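PDB 4N4P: acylneuraminate lyase from Mycoplasma synoviae, which is a TIM-barrel protein of the dihydrodipicolinate synthetase family, found in an assembly of four chains. Local coordinates for residues N34-K39 / A259-H264; P135-Y140 / L187-W192; L68-N73 / K99-D104. One frame throughout, in Å; residues are numbered along the deposited sequence.

Contact 1 of 3, residues N34-K39 / A259-H264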
loop_
_atom_site.group_PDB
_atom_site.type_symbol
_atom_site.label_atom_id
_atom_site.label_comp_id
_atom_site.label_asym_id
_atom_site.label_seq_id
_atom_site.Cartn_x
_atom_site.Cartn_y
_atom_site.Cartn_z
ATOM N N ASN A 34 24.569 22.651 -24.298
ATOM C CA ASN A 34 24.383 23.075 -25.683
ATOM C C ASN A 34 23.405 22.200 -26.449
ATOM O O ASN A 34 22.621 22.702 -27.243
ATOM C CB ASN A 34 25.720 23.136 -26.443
ATOM C CG ASN A 34 26.677 24.206 -25.907
ATOM O OD1 ASN A 34 26.302 25.139 -25.189
ATOM N ND2 ASN A 34 27.948 24.075 -26.298
ATOM N N PHE A 35 23.468 20.883 -26.243
ATOM C CA PHE A 35 22.558 19.957 -26.906
ATOM C C PHE A 35 21.103 20.296 -26.523
ATOM O O PHE A 35 20.218 20.402 -27.391
ATOM C CB PHE A 35 22.920 18.513 -26.505
ATOM C CG PHE A 35 21.986 17.467 -27.049
ATOM C CD1 PHE A 35 21.998 17.133 -28.396
ATOM C CD2 PHE A 35 21.112 16.788 -26.182
ATOM C CE1 PHE A 35 21.144 16.133 -28.892
ATOM C CE2 PHE A 35 20.271 15.805 -26.657
ATOM C CZ PHE A 35 20.288 15.470 -28.013
ATOM N N LEU A 36 20.876 20.534 -25.239
ATOM C CA LEU A 36 19.521 20.835 -24.750
ATOM C C LEU A 36 19.005 22.159 -25.315
ATOM O O LEU A 36 17.865 22.259 -25.789
ATOM C CB LEU A 36 19.495 20.858 -23.219
ATOM C CG LEU A 36 19.834 19.501 -22.575
ATOM C CD1 LEU A 36 19.796 19.584 -21.045
ATOM C CD2 LEU A 36 18.838 18.451 -23.106
ATOM N N VAL A 37 19.854 23.180 -25.273
ATOM C CA VAL A 37 19.473 24.496 -25.778
ATOM C C VAL A 37 19.328 24.482 -27.297
ATOM O O VAL A 37 18.342 24.974 -27.825
ATOM C CB VAL A 37 20.510 25.572 -25.360
ATOM C CG1 VAL A 37 20.192 26.960 -26.006
ATOM C CG2 VAL A 37 20.584 25.679 -23.805
ATOM N N GLU A 38 20.315 23.924 -27.998
ATOM C CA GLU A 38 20.410 24.143 -29.452
ATOM C C GLU A 38 19.716 23.094 -30.287
ATOM O O GLU A 38 19.207 23.401 -31.367
ATOM C CB GLU A 38 21.887 24.255 -29.874
ATOM C CG GLU A 38 22.623 25.372 -29.159
ATOM C CD GLU A 38 24.150 25.212 -29.182
ATOM O OE1 GLU A 38 24.682 24.452 -30.019
ATOM O OE2 GLU A 38 24.819 25.839 -28.337
ATOM N N LYS A 39 19.703 21.844 -29.804
ATOM C CA LYS A 39 19.133 20.740 -30.563
ATOM C C LYS A 39 17.775 20.333 -30.026
ATOM O O LYS A 39 16.845 20.113 -30.803
ATOM C CB LYS A 39 20.053 19.504 -30.562
ATOM C CG LYS A 39 21.385 19.722 -31.303
ATOM C CD LYS A 39 21.140 20.001 -32.790
ATOM C CE LYS A 39 22.468 20.074 -33.536
ATOM N NZ LYS A 39 23.114 21.373 -33.262
ATOM N N ALA A 259 23.354 7.368 -23.259
ATOM C CA ALA A 259 23.673 6.642 -24.492
ATOM C C ALA A 259 23.090 7.292 -25.738
ATOM O O ALA A 259 23.734 7.341 -26.805
ATOM C CB ALA A 259 23.209 5.188 -24.390
ATOM N N ILE A 260 21.859 7.787 -25.608
ATOM C CA ILE A 260 21.211 8.489 -26.723
ATOM C C ILE A 260 21.979 9.753 -27.055
ATOM O O ILE A 260 22.263 10.029 -28.219
ATOM C CB ILE A 260 19.714 8.738 -26.454
ATOM C CG1 ILE A 260 18.986 7.382 -26.435
ATOM C CG2 ILE A 260 19.113 9.691 -27.531
ATOM C CD1 ILE A 260 17.560 7.430 -25.801
ATOM N N MET A 261 22.344 10.508 -26.029
ATOM C CA MET A 261 23.164 11.691 -26.250
ATOM C C MET A 261 24.483 11.341 -26.914
ATOM O O MET A 261 24.839 11.982 -27.912
ATOM C CB MET A 261 23.373 12.468 -24.959
ATOM C CG MET A 261 22.093 13.123 -24.493
ATOM S SD MET A 261 22.452 14.192 -23.101
ATOM C CE MET A 261 20.805 14.627 -22.519
ATOM N N ARG A 262 25.178 10.317 -26.400
ATOM C CA ARG A 262 26.453 9.884 -27.011
ATOM C C ARG A 262 26.290 9.519 -28.476
ATOM O O ARG A 262 27.134 9.871 -29.309
ATOM C CB ARG A 262 27.062 8.697 -26.260
ATOM C CG ARG A 262 27.536 9.053 -24.854
ATOM C CD ARG A 262 28.507 7.988 -24.345
ATOM N NE ARG A 262 27.941 6.643 -24.394
ATOM C CZ ARG A 262 27.158 6.110 -23.450
ATOM N NH1 ARG A 262 26.777 6.823 -22.381
ATOM N NH2 ARG A 262 26.710 4.869 -23.601
ATOM N N LEU A 263 25.214 8.798 -28.787
ATOM C CA LEU A 263 24.852 8.441 -30.168
ATOM C C LEU A 263 24.691 9.683 -31.050
ATOM O O LEU A 263 24.935 9.617 -32.254
ATOM C CB LEU A 263 23.556 7.616 -30.193
ATOM C CG LEU A 263 23.006 7.151 -31.546
ATOM C CD1 LEU A 263 23.997 6.169 -32.199
ATOM C CD2 LEU A 263 21.603 6.511 -31.360
ATOM N N HIS A 264 24.276 10.798 -30.455
ATOM C CA HIS A 264 24.126 12.059 -31.199
ATOM C C HIS A 264 25.392 12.934 -31.136
ATOM O O HIS A 264 25.324 14.144 -31.420
ATOM C CB HIS A 264 22.917 12.825 -30.680
ATOM C CG HIS A 264 21.619 12.212 -31.087
ATOM N ND1 HIS A 264 21.098 11.090 -30.474
ATOM C CD2 HIS A 264 20.761 12.532 -32.081
ATOM C CE1 HIS A 264 19.961 10.759 -31.062
ATOM N NE2 HIS A 264 19.734 11.620 -32.039
#
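The F35 ring reaches across from helix 26-39 and lies obliquely between M261 and H264, with neither its face nor its edge squarely presented. Its CG stands anti to the backbone N (chi1 176°), which carries the ring out toward helix 253-263. F35 CE2 comes 3.9 Å from M261 CG, while on the other side of the ring tip F35 CE1 lies 4.2 Å from H264 CB. Beyond CG the M261 chain runs extended. This puts M261 SD 5.2 Å from the F35 ring centroid, 51° off the ring normal, an oblique Met-aromatic contact, and takes M261 CE to 4.3 Å from L36 CD2. Helix 26-39 is the first helix of the (beta/alpha)8 barrel, and helix 253-263 belongs to the helical C-terminal part that follows the eighth strand; N213 and V214 at the start of helix 212-227 also touch M261. Where helix 253-263 gives way to non-helical backbone, H264 turns its imidazole back over the last turn: H264 ND1 donates to I260 O at 2.8 Å, nearly straight at 170°. The I260 oxygen lies in the imidazole plane, although the donor sits above the carbonyl plane, and this bond helps set the rotation of the ring.

Contact 2 of 3, residues P135-Y140 / L187-W192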
loop_
_atom_site.group_PDB
_atom_site.type_symbol
_atom_site.label_atom_id
_atom_site.label_comp_id
_atom_site.label_asym_id
_atom_site.label_seq_id
_atom_site.Cartn_x
_atom_site.Cartn_y
_atom_site.Cartn_z
ATOM N N PRO A 135 13.913 32.540 -5.972
ATOM C CA PRO A 135 12.654 31.799 -5.847
ATOM C C PRO A 135 12.894 30.319 -5.600
ATOM O O PRO A 135 13.812 29.756 -6.185
ATOM C CB PRO A 135 12.013 32.008 -7.215
ATOM C CG PRO A 135 12.478 33.368 -7.614
ATOM C CD PRO A 135 13.945 33.337 -7.210
ATOM N N MET A 136 12.079 29.728 -4.729
ATOM C CA MET A 136 12.161 28.309 -4.395
ATOM C C MET A 136 10.925 27.544 -4.877
ATOM O O MET A 136 9.767 28.000 -4.712
ATOM C CB MET A 136 12.334 28.150 -2.866
ATOM C CG MET A 136 11.966 26.802 -2.296
ATOM S SD MET A 136 13.191 25.544 -2.789
ATOM C CE MET A 136 14.537 25.956 -1.686
ATOM N N LEU A 137 11.174 26.373 -5.478
ATOM C CA LEU A 137 10.129 25.400 -5.762
ATOM C C LEU A 137 10.280 24.248 -4.788
ATOM O O LEU A 137 11.309 23.568 -4.808
ATOM C CB LEU A 137 10.272 24.868 -7.210
ATOM C CG LEU A 137 9.969 25.957 -8.240
ATOM C CD1 LEU A 137 10.541 25.536 -9.644
ATOM C CD2 LEU A 137 8.472 26.248 -8.250
ATOM N N ILE A 138 9.287 24.036 -3.923
ATOM C CA ILE A 138 9.344 22.916 -3.010
ATOM C C ILE A 138 8.902 21.640 -3.735
ATOM O O ILE A 138 8.295 21.698 -4.809
ATOM C CB ILE A 138 8.525 23.169 -1.731
ATOM C CG1 ILE A 138 7.043 23.369 -2.051
ATOM C CG2 ILE A 138 9.068 24.399 -0.980
ATOM C CD1 ILE A 138 6.174 23.477 -0.821
ATOM N N TYR A 139 9.264 20.488 -3.203
ATOM C CA TYR A 139 8.826 19.245 -3.800
ATOM C C TYR A 139 7.498 18.880 -3.187
ATOM O O TYR A 139 7.318 19.034 -1.992
ATOM C CB TYR A 139 9.839 18.141 -3.549
ATOM C CG TYR A 139 10.785 17.962 -4.706
ATOM C CD1 TYR A 139 10.810 16.766 -5.424
ATOM C CD2 TYR A 139 11.636 18.990 -5.101
ATOM C CE1 TYR A 139 11.684 16.586 -6.501
ATOM C CE2 TYR A 139 12.493 18.832 -6.145
ATOM C CZ TYR A 139 12.523 17.615 -6.851
ATOM O OH TYR A 139 13.363 17.467 -7.929
ATOM N N TYR A 140 6.566 18.424 -4.018
ATOM C CA TYR A 140 5.310 17.973 -3.488
ATOM C C TYR A 140 5.499 16.772 -2.564
ATOM O O TYR A 140 6.295 15.863 -2.836
ATOM C CB TYR A 140 4.305 17.671 -4.583
ATOM C CG TYR A 140 3.027 17.088 -4.026
ATOM C CD1 TYR A 140 2.174 17.845 -3.215
ATOM C CD2 TYR A 140 2.693 15.766 -4.286
ATOM C CE1 TYR A 140 0.980 17.274 -2.687
ATOM C CE2 TYR A 140 1.541 15.209 -3.778
ATOM C CZ TYR A 140 0.690 15.951 -2.988
ATOM O OH TYR A 140 -0.452 15.314 -2.547
ATOM N N LEU A 187 3.236 28.800 -8.571
ATOM C CA LEU A 187 3.693 28.161 -9.785
ATOM C C LEU A 187 3.859 26.666 -9.540
ATOM O O LEU A 187 4.558 26.272 -8.628
ATOM C CB LEU A 187 5.018 28.765 -10.241
ATOM C CG LEU A 187 5.710 28.104 -11.448
ATOM C CD1 LEU A 187 4.849 28.274 -12.723
ATOM C CD2 LEU A 187 7.056 28.730 -11.637
ATOM N N PHE A 188 3.229 25.837 -10.362
ATOM C CA PHE A 188 3.377 24.392 -10.209
ATOM C C PHE A 188 4.029 23.890 -11.481
ATOM O O PHE A 188 3.439 23.987 -12.554
ATOM C CB PHE A 188 2.006 23.710 -9.951
ATOM C CG PHE A 188 1.440 24.033 -8.611
ATOM C CD1 PHE A 188 1.789 23.269 -7.494
ATOM C CD2 PHE A 188 0.600 25.129 -8.439
ATOM C CE1 PHE A 188 1.293 23.585 -6.222
ATOM C CE2 PHE A 188 0.102 25.460 -7.183
ATOM C CZ PHE A 188 0.442 24.686 -6.069
ATOM N N MET A 189 5.257 23.382 -11.350
ATOM C CA MET A 189 5.972 22.782 -12.452
ATOM C C MET A 189 5.594 21.288 -12.486
ATOM O O MET A 189 5.774 20.582 -11.490
ATOM C CB MET A 189 7.479 23.022 -12.292
ATOM C CG MET A 189 7.860 24.527 -12.366
ATOM S SD MET A 189 7.497 25.290 -13.964
ATOM C CE MET A 189 8.830 24.682 -14.997
ATOM N N PHE A 190 5.013 20.831 -13.591
ATOM C CA PHE A 190 4.447 19.477 -13.645
ATOM C C PHE A 190 5.544 18.457 -14.037
ATOM O O PHE A 190 6.168 18.583 -15.086
ATOM C CB PHE A 190 3.270 19.451 -14.615
ATOM C CG PHE A 190 2.442 18.214 -14.519
ATOM C CD1 PHE A 190 1.463 18.091 -13.530
ATOM C CD2 PHE A 190 2.653 17.156 -15.397
ATOM C CE1 PHE A 190 0.702 16.926 -13.423
ATOM C CE2 PHE A 190 1.881 15.991 -15.321
ATOM C CZ PHE A 190 0.912 15.869 -14.336
ATOM N N ALA A 191 5.776 17.461 -13.185
ATOM C CA ALA A 191 6.946 16.602 -13.326
ATOM C C ALA A 191 6.584 15.128 -13.516
ATOM O O ALA A 191 7.352 14.239 -13.162
ATOM C CB ALA A 191 7.914 16.792 -12.157
ATOM N N TRP A 192 5.434 14.859 -14.112
ATOM C CA TRP A 192 5.101 13.475 -14.460
ATOM C C TRP A 192 4.924 13.374 -15.978
ATOM O O TRP A 192 3.871 13.680 -16.517
ATOM C CB TRP A 192 3.885 12.963 -13.670
ATOM C CG TRP A 192 3.533 11.503 -13.989
ATOM C CD1 TRP A 192 4.376 10.526 -14.432
ATOM C CD2 TRP A 192 2.241 10.896 -13.877
ATOM N NE1 TRP A 192 3.681 9.326 -14.604
ATOM C CE2 TRP A 192 2.376 9.528 -14.255
ATOM C CE3 TRP A 192 0.988 11.363 -13.475
ATOM C CZ2 TRP A 192 1.301 8.643 -14.249
ATOM C CZ3 TRP A 192 -0.087 10.479 -13.482
ATOM C CH2 TRP A 192 0.080 9.139 -13.871
#
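L137 meets L187 and M189 through apolar packing, its two methyl branches divided between them. L137 CD1 lies 4.0 Å from M189 CG, and L137 CD2 is 4.4 Å from L187 CD2. The L137 and M189 side chains run at a slant to one another, and M189 makes its touch with the methylene next to CB. From there the chain bends at both chi2 (-63°) and chi3 (-77°), which turns the sulfur and terminal methyl aside from L137. A carbon-to-carbonyl contact adds to these: L137 CD2 rests 3.9 Å from L187 O, plain van der Waals packing. No hydrogen bond joins the two segments, and the fold explains why. In this TIM barrel, strands 136-139 and 187-190 are next-but-one neighbours with strand 163-168 between them, and L137, L187 and M189 point into the barrel while I138 and F188 face outward onto helices 151-158 and 173-182. Backbone hydrogen bonding is therefore made to other strands: M136 and I138 pair with strand 163-168, and L137 with I106 of strand 105-108. Polar side-chain bonding appears farther along strand 136-139, where Y139 OH is hydrogen-bonded to both Y46 OH and K167 NZ, and past the end of strand 187-190 W192 packs on F174 of a second subunit.

Contact 3 of 3, residues L68-N73 / K99-D104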
loop_
_atom_site.group_PDB
_atom_site.type_symbol
_atom_site.label_atom_id
_atom_site.label_comp_id
_atom_site.label_asym_id
_atom_site.label_seq_id
_atom_site.Cartn_x
_atom_site.Cartn_y
_atom_site.Cartn_z
ATOM N N LEU A 68 29.360 25.389 -14.299
ATOM C CA LEU A 68 29.553 25.002 -15.685
ATOM C C LEU A 68 28.280 25.182 -16.488
ATOM O O LEU A 68 28.334 25.588 -17.648
ATOM C CB LEU A 68 30.025 23.555 -15.787
ATOM C CG LEU A 68 31.411 23.190 -15.253
ATOM C CD1 LEU A 68 31.541 21.664 -15.193
ATOM C CD2 LEU A 68 32.550 23.815 -16.073
ATOM N N VAL A 69 27.139 24.897 -15.862
ATOM C CA VAL A 69 25.862 25.052 -16.556
ATOM C C VAL A 69 25.556 26.524 -16.830
ATOM O O VAL A 69 25.160 26.903 -17.951
ATOM C CB VAL A 69 24.692 24.394 -15.770
ATOM C CG1 VAL A 69 23.346 24.841 -16.322
ATOM C CG2 VAL A 69 24.809 22.860 -15.851
ATOM N N ALA A 70 25.746 27.352 -15.807
ATOM C CA ALA A 70 25.472 28.782 -15.945
ATOM C C ALA A 70 26.374 29.398 -17.015
ATOM O O ALA A 70 25.906 30.199 -17.828
ATOM C CB ALA A 70 25.636 29.483 -14.637
ATOM N N GLU A 71 27.645 28.992 -17.026
ATOM C CA GLU A 71 28.598 29.377 -18.081
ATOM C C GLU A 71 28.174 28.972 -19.478
ATOM O O GLU A 71 28.063 29.816 -20.372
ATOM C CB GLU A 71 30.002 28.833 -17.763
ATOM C CG GLU A 71 30.599 29.497 -16.532
ATOM C CD GLU A 71 31.968 28.947 -16.147
ATOM O OE1 GLU A 71 32.502 28.057 -16.860
ATOM O OE2 GLU A 71 32.501 29.421 -15.119
ATOM N N ALA A 72 27.920 27.678 -19.671
ATOM C CA ALA A 72 27.481 27.153 -20.955
ATOM C C ALA A 72 26.167 27.749 -21.433
ATOM O O ALA A 72 25.994 28.005 -22.629
ATOM C CB ALA A 72 27.356 25.623 -20.883
ATOM N N ASN A 73 25.226 27.911 -20.517
ATOM C CA ASN A 73 23.907 28.446 -20.890
ATOM C C ASN A 73 24.040 29.903 -21.353
ATOM O O ASN A 73 23.404 30.294 -22.326
ATOM C CB ASN A 73 22.959 28.384 -19.715
ATOM C CG ASN A 73 21.611 28.970 -20.041
ATOM O OD1 ASN A 73 21.014 28.653 -21.078
ATOM N ND2 ASN A 73 21.133 29.840 -19.169
ATOM N N LYS A 99 22.163 31.890 -6.540
ATOM C CA LYS A 99 21.799 33.300 -6.678
ATOM C C LYS A 99 22.949 34.091 -7.325
ATOM O O LYS A 99 22.734 34.907 -8.234
ATOM C CB LYS A 99 21.452 33.869 -5.309
ATOM C CG LYS A 99 21.263 35.412 -5.296
ATOM C CD LYS A 99 20.123 35.847 -6.184
ATOM C CE LYS A 99 19.871 37.378 -6.060
ATOM N NZ LYS A 99 19.312 37.726 -4.712
ATOM N N GLU A 100 24.154 33.862 -6.827
ATOM C CA GLU A 100 25.382 34.436 -7.402
ATOM C C GLU A 100 25.484 34.159 -8.904
ATOM O O GLU A 100 25.907 35.027 -9.699
ATOM C CB GLU A 100 26.617 33.896 -6.646
ATOM C CG GLU A 100 27.962 34.356 -7.218
ATOM C CD GLU A 100 29.164 33.639 -6.612
ATOM O OE1 GLU A 100 29.376 33.751 -5.388
ATOM O OE2 GLU A 100 29.917 32.973 -7.364
ATOM N N LEU A 101 25.096 32.945 -9.306
ATOM C CA LEU A 101 25.221 32.544 -10.695
ATOM C C LEU A 101 24.002 32.911 -11.544
ATOM O O LEU A 101 23.972 32.592 -12.735
ATOM C CB LEU A 101 25.501 31.035 -10.810
ATOM C CG LEU A 101 26.875 30.596 -10.299
ATOM C CD1 LEU A 101 26.855 29.084 -10.147
ATOM C CD2 LEU A 101 27.982 31.047 -11.241
ATOM N N LYS A 102 23.034 33.576 -10.911
ATOM C CA LYS A 102 21.837 34.132 -11.565
ATOM C C LYS A 102 20.889 33.045 -12.053
ATOM O O LYS A 102 20.259 33.186 -13.110
ATOM C CB LYS A 102 22.201 35.077 -12.730
ATOM C CG LYS A 102 23.303 36.095 -12.433
ATOM C CD LYS A 102 22.754 37.322 -11.778
ATOM C CE LYS A 102 23.511 38.561 -12.255
ATOM N NZ LYS A 102 22.602 39.752 -12.280
ATOM N N TYR A 103 20.783 31.967 -11.283
ATOM C CA TYR A 103 19.754 30.946 -11.546
ATOM C C TYR A 103 18.377 31.576 -11.366
ATOM O O TYR A 103 18.196 32.469 -10.537
ATOM C CB TYR A 103 19.924 29.727 -10.599
ATOM C CG TYR A 103 20.917 28.742 -11.160
ATOM C CD1 TYR A 103 22.301 29.011 -11.129
ATOM C CD2 TYR A 103 20.479 27.577 -11.796
ATOM C CE1 TYR A 103 23.229 28.118 -11.702
ATOM C CE2 TYR A 103 21.366 26.687 -12.360
ATOM C CZ TYR A 103 22.759 26.966 -12.326
ATOM O OH TYR A 103 23.639 26.091 -12.915
ATOM N N ASP A 104 17.400 31.099 -12.134
ATOM C CA ASP A 104 16.058 31.685 -12.097
ATOM C C ASP A 104 15.248 31.190 -10.904
ATOM O O ASP A 104 14.357 31.890 -10.374
ATOM C CB ASP A 104 15.368 31.391 -13.422
ATOM C CG ASP A 104 16.057 32.058 -14.567
ATOM O OD1 ASP A 104 15.968 33.316 -14.664
ATOM O OD2 ASP A 104 16.698 31.360 -15.365
#
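The hydroxyl of Y103 is hydrogen-bonded to M66 O, in the preceding turn of helix 59-73, and lies against V69, with Y103 OH 3.5 Å from V69 CB and 3.6 Å from V69 CG1. V69 CG1 is anti to the backbone N (chi1 167°), which sets that branch beside the hydroxyl; the V69 and Y103 side chains cross at about a right angle. A70 N is 3.8 Å from Y103 OH, a packing distance. The methyl of A70 fills the angle between ring and loop: A70 CB is 4.0 Å from Y103 CE1, approached obliquely, and 4.1 Å from L101 CB, with L101 O also close. L101 CB lies in the plane of the Y103 ring at its edge. Helices 59-73 and 88-100 are consecutive outer helices of the barrel, and the contact joins the C-terminal half of the first to the turn just after the second. There K102, with positive phi (69°), forms a Schellman motif, its N bonded to K99 O at 3.0 Å, and the chain turns toward strand 105-108. The Y103 ring itself fills the layer between helix and barrel, touching I47, L79 and A81. The interface is thus apolar except at the tip of one buried phenol, whose hydrogen bond to M66 O probably offsets the cost of burying the hydroxyl.

How the contacts relate
Contact 2 lies deepest, its centre about 10 Å from the centre of the chain, and packs aliphatic side chains inside the barrel between strands. Contacts 1 and 3 are each about 16 Å out: contact 1, largely buried, joins two helices outside the barrel, and contact 3, partly buried, a helix to the turn that follows the next one. Both use an aromatic ring as the bridging group, beside a thioether in one and as a hydrogen-bonded phenol in the other. They share a border, where R76 bonds to residues of both. Contact 3 also meets contact 2, P135 lying against the D104 backbone, whereas contacts 1 and 2 stay apart, nearest atoms about 14 Å.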